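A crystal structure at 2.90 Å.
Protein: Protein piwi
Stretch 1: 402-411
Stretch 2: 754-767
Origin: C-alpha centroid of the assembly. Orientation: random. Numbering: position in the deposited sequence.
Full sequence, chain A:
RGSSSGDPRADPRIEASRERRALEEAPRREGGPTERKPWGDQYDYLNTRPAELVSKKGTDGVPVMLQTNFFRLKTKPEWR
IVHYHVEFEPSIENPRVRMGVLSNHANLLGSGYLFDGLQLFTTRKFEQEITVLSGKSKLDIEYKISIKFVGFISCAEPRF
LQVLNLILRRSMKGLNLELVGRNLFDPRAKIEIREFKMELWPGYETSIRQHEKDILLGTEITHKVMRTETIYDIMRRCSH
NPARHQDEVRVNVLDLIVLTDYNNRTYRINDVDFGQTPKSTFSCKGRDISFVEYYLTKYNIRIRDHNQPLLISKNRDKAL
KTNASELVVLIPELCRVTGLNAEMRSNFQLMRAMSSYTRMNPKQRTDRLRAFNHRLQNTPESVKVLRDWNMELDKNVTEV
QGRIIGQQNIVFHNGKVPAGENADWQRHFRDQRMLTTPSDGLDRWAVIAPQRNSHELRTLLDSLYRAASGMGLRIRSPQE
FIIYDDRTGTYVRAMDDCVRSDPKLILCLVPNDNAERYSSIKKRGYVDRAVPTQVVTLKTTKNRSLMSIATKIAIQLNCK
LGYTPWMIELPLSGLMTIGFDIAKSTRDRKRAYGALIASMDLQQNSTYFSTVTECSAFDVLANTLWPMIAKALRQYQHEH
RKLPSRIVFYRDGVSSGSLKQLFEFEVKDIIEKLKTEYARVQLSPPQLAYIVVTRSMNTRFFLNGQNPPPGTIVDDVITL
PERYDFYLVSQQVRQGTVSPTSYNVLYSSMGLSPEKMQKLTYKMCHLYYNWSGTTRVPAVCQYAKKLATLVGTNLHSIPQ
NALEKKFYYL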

# COMPACT_ATOMS: atom_id res chain seq x y z
N GLY A 402 8.33 -20.98 -9.33
CA GLY A 402 8.47 -20.47 -7.99
C GLY A 402 8.76 -21.61 -7.04
O GLY A 402 8.89 -22.76 -7.45
N ARG A 403 8.86 -21.29 -5.75
CA ARG A 403 9.12 -22.29 -4.74
C ARG A 403 8.32 -21.97 -3.48
O ARG A 403 8.06 -20.81 -3.17
CB ARG A 403 10.62 -22.39 -4.41
CG ARG A 403 11.01 -21.95 -3.01
CD ARG A 403 12.50 -22.08 -2.79
NE ARG A 403 13.25 -20.98 -3.38
CZ ARG A 403 13.68 -19.93 -2.69
NH1 ARG A 403 13.45 -19.85 -1.38
NH2 ARG A 403 14.35 -18.96 -3.30
N ILE A 404 7.92 -23.02 -2.77
CA ILE A 404 7.15 -22.92 -1.54
C ILE A 404 8.09 -23.25 -0.38
O ILE A 404 8.71 -24.32 -0.37
CB ILE A 404 5.93 -23.85 -1.56
CG1 ILE A 404 5.13 -23.65 -2.85
CG2 ILE A 404 5.05 -23.59 -0.35
CD1 ILE A 404 3.91 -24.54 -2.95
N ILE A 405 8.18 -22.33 0.58
CA ILE A 405 9.03 -22.54 1.74
C ILE A 405 8.43 -23.62 2.63
O ILE A 405 7.20 -23.71 2.78
CB ILE A 405 9.22 -21.22 2.51
CG1 ILE A 405 9.73 -20.12 1.59
CG2 ILE A 405 10.17 -21.40 3.68
CD1 ILE A 405 11.18 -20.26 1.20
N GLY A 406 9.28 -24.44 3.22
CA GLY A 406 8.81 -25.46 4.15
C GLY A 406 8.19 -24.85 5.39
O GLY A 406 8.46 -23.71 5.77
N GLN A 407 7.33 -25.64 6.04
CA GLN A 407 6.67 -25.19 7.25
C GLN A 407 7.69 -24.88 8.34
O GLN A 407 8.70 -25.58 8.48
CB GLN A 407 5.69 -26.25 7.75
CG GLN A 407 4.60 -26.62 6.76
CD GLN A 407 3.69 -27.71 7.28
OE1 GLN A 407 2.90 -28.28 6.53
NE2 GLN A 407 3.80 -28.00 8.57
N GLN A 408 7.43 -23.83 9.10
CA GLN A 408 8.30 -23.41 10.18
C GLN A 408 7.76 -23.91 11.52
O GLN A 408 6.58 -24.21 11.67
CB GLN A 408 8.44 -21.89 10.20
CG GLN A 408 8.98 -21.30 8.90
CD GLN A 408 10.34 -21.86 8.53
OE1 GLN A 408 11.34 -21.58 9.18
NE2 GLN A 408 10.38 -22.67 7.47
N ASN A 409 8.66 -24.00 12.50
CA ASN A 409 8.34 -24.56 13.81
C ASN A 409 8.11 -23.44 14.82
O ASN A 409 8.98 -22.58 15.01
CB ASN A 409 9.46 -25.48 14.29
CG ASN A 409 9.34 -26.89 13.73
OD1 ASN A 409 8.26 -27.48 13.73
ND2 ASN A 409 10.45 -27.43 13.25
N ILE A 410 6.95 -23.47 15.47
CA ILE A 410 6.59 -22.53 16.51
C ILE A 410 6.95 -23.14 17.86
O ILE A 410 6.51 -24.26 18.17
CB ILE A 410 5.09 -22.19 16.44
CG1 ILE A 410 4.64 -22.02 14.99
CG2 ILE A 410 4.79 -20.92 17.22
CD1 ILE A 410 5.35 -20.90 14.25
N VAL A 411 7.74 -22.42 18.65
CA VAL A 411 8.31 -22.93 19.89
C VAL A 411 7.50 -22.41 21.07
O VAL A 411 7.08 -21.25 21.09
CB VAL A 411 9.79 -22.51 20.01
CG1 VAL A 411 10.42 -23.12 21.25
CG2 VAL A 411 10.56 -22.90 18.76
N PRO A 754 20.18 -15.33 -1.33
CA PRO A 754 18.80 -14.82 -1.45
C PRO A 754 17.76 -15.75 -0.87
O PRO A 754 16.79 -15.29 -0.25
CB PRO A 754 18.63 -14.64 -2.97
CG PRO A 754 19.67 -15.53 -3.58
CD PRO A 754 20.83 -15.48 -2.64
N GLU A 755 17.94 -17.06 -1.05
CA GLU A 755 17.03 -18.03 -0.44
C GLU A 755 17.04 -17.92 1.08
O GLU A 755 15.99 -18.04 1.72
CB GLU A 755 17.39 -19.44 -0.89
N LYS A 756 18.22 -17.68 1.66
CA LYS A 756 18.31 -17.52 3.11
C LYS A 756 17.59 -16.26 3.58
O LYS A 756 16.91 -16.28 4.61
CB LYS A 756 19.77 -17.50 3.55
N MET A 757 17.74 -15.16 2.84
CA MET A 757 17.02 -13.94 3.19
C MET A 757 15.51 -14.15 3.11
O MET A 757 14.77 -13.70 3.99
CB MET A 757 17.45 -12.80 2.27
CG MET A 757 18.82 -12.23 2.59
SD MET A 757 18.80 -11.38 4.18
CE MET A 757 17.44 -10.25 3.92
N GLN A 758 15.06 -14.85 2.07
CA GLN A 758 13.63 -15.12 1.93
C GLN A 758 13.12 -16.00 3.06
O GLN A 758 12.02 -15.77 3.59
CB GLN A 758 13.36 -15.76 0.57
CG GLN A 758 13.69 -14.86 -0.62
CD GLN A 758 13.82 -15.63 -1.91
OE1 GLN A 758 13.78 -16.87 -1.92
NE2 GLN A 758 13.98 -14.92 -3.02
N LYS A 759 13.90 -17.02 3.45
CA LYS A 759 13.49 -17.87 4.56
C LYS A 759 13.45 -17.10 5.87
O LYS A 759 12.54 -17.29 6.68
CB LYS A 759 14.43 -19.08 4.68
CG LYS A 759 13.89 -20.19 5.57
CD LYS A 759 14.84 -21.37 5.64
CE LYS A 759 16.03 -21.08 6.53
NZ LYS A 759 16.90 -22.28 6.70
N LEU A 760 14.42 -16.20 6.08
CA LEU A 760 14.41 -15.37 7.28
C LEU A 760 13.19 -14.46 7.31
O LEU A 760 12.59 -14.24 8.37
CB LEU A 760 15.70 -14.55 7.37
CG LEU A 760 15.76 -13.49 8.47
CD1 LEU A 760 15.55 -14.11 9.84
CD2 LEU A 760 17.08 -12.74 8.41
N THR A 761 12.82 -13.90 6.16
CA THR A 761 11.63 -13.04 6.11
C THR A 761 10.36 -13.84 6.38
O THR A 761 9.48 -13.39 7.12
CB THR A 761 11.56 -12.34 4.76
OG1 THR A 761 12.80 -11.67 4.50
CG2 THR A 761 10.44 -11.32 4.76
N TYR A 762 10.26 -15.04 5.80
CA TYR A 762 9.10 -15.89 6.08
C TYR A 762 9.04 -16.26 7.55
O TYR A 762 7.95 -16.34 8.14
CB TYR A 762 9.14 -17.14 5.20
CG TYR A 762 7.89 -17.99 5.28
CD1 TYR A 762 6.64 -17.45 5.00
CD2 TYR A 762 7.96 -19.34 5.62
CE1 TYR A 762 5.50 -18.22 5.07
CE2 TYR A 762 6.82 -20.12 5.69
CZ TYR A 762 5.60 -19.56 5.41
OH TYR A 762 4.46 -20.33 5.48
N LYS A 763 10.20 -16.49 8.18
CA LYS A 763 10.24 -16.73 9.62
C LYS A 763 9.73 -15.52 10.39
O LYS A 763 8.86 -15.65 11.27
CB LYS A 763 11.67 -17.07 10.06
CG LYS A 763 12.11 -18.49 9.78
CD LYS A 763 13.56 -18.69 10.20
CE LYS A 763 14.07 -20.07 9.84
NZ LYS A 763 13.32 -21.15 10.55
N MET A 764 10.26 -14.34 10.08
CA MET A 764 9.83 -13.12 10.77
C MET A 764 8.35 -12.83 10.54
O MET A 764 7.77 -12.04 11.30
CB MET A 764 10.67 -11.93 10.31
CG MET A 764 12.16 -12.05 10.64
SD MET A 764 12.48 -12.32 12.39
CE MET A 764 11.67 -10.90 13.11
N CYS A 765 7.75 -13.43 9.52
CA CYS A 765 6.31 -13.32 9.32
C CYS A 765 5.49 -14.14 10.31
O CYS A 765 4.25 -14.06 10.28
CB CYS A 765 5.94 -13.73 7.89
SG CYS A 765 6.17 -12.43 6.66
N HIS A 766 6.12 -14.92 11.20
CA HIS A 766 5.41 -15.80 12.12
C HIS A 766 5.23 -15.21 13.52
O HIS A 766 4.68 -15.90 14.39
CB HIS A 766 6.15 -17.14 12.25
CG HIS A 766 6.03 -18.03 11.06
ND1 HIS A 766 6.77 -17.85 9.91
CD2 HIS A 766 5.26 -19.13 10.84
CE1 HIS A 766 6.46 -18.79 9.04
NE2 HIS A 766 5.55 -19.58 9.58
N LEU A 767 5.67 -13.98 13.76
CA LEU A 767 5.86 -13.49 15.12
C LEU A 767 4.92 -12.35 15.51
O LEU A 767 5.23 -11.56 16.40
CB LEU A 767 7.31 -13.05 15.32
CG LEU A 767 8.39 -14.14 15.26
CD1 LEU A 767 9.77 -13.51 15.11
CD2 LEU A 767 8.33 -15.02 16.49

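How do the two backbones lie together? The axes of strand 402-405 and helix 754-764 cross at 45° and come within 10.2 Å, so the contact is made mostly by side chains. Both run broadly the same way, and I405, Q408 and I410 fall beside K759, K763 and H766 in turn.

What holds R403? Its CA-to-CB bond points toward the helix, and NH2 donates a hydrogen bond to Q758 OE1 at 2.6 Å. The oxygen lies near the guanidinium plane, where the N-H groups point. NH2 also sits 3.9 Å from E755 CB; the E755 side chain is not modelled beyond that atom.

What does I405 pack against? Its CG2 meets Y762 CD2 at 3.6 Å, an apolar contact, with K759 CG 4.3 Å from the same I405 CG2. G406 adds little, its carbonyl oxygen approaching the edge of that same ring.

Why does Q408 bury more surface than any other residue here? Its folded side chain serves several partners. OE1 accepts a very short hydrogen bond from K763 NZ, 2.4 Å, and CB lies over one face of the H766 imidazole, a CH-pi contact. Separately, Q408 NE2 donates to G406 O at 2.8 Å, a bond within the stretch itself. Beyond Q408, I410 extends CD1 to within 3.8 Å of H766 CD2.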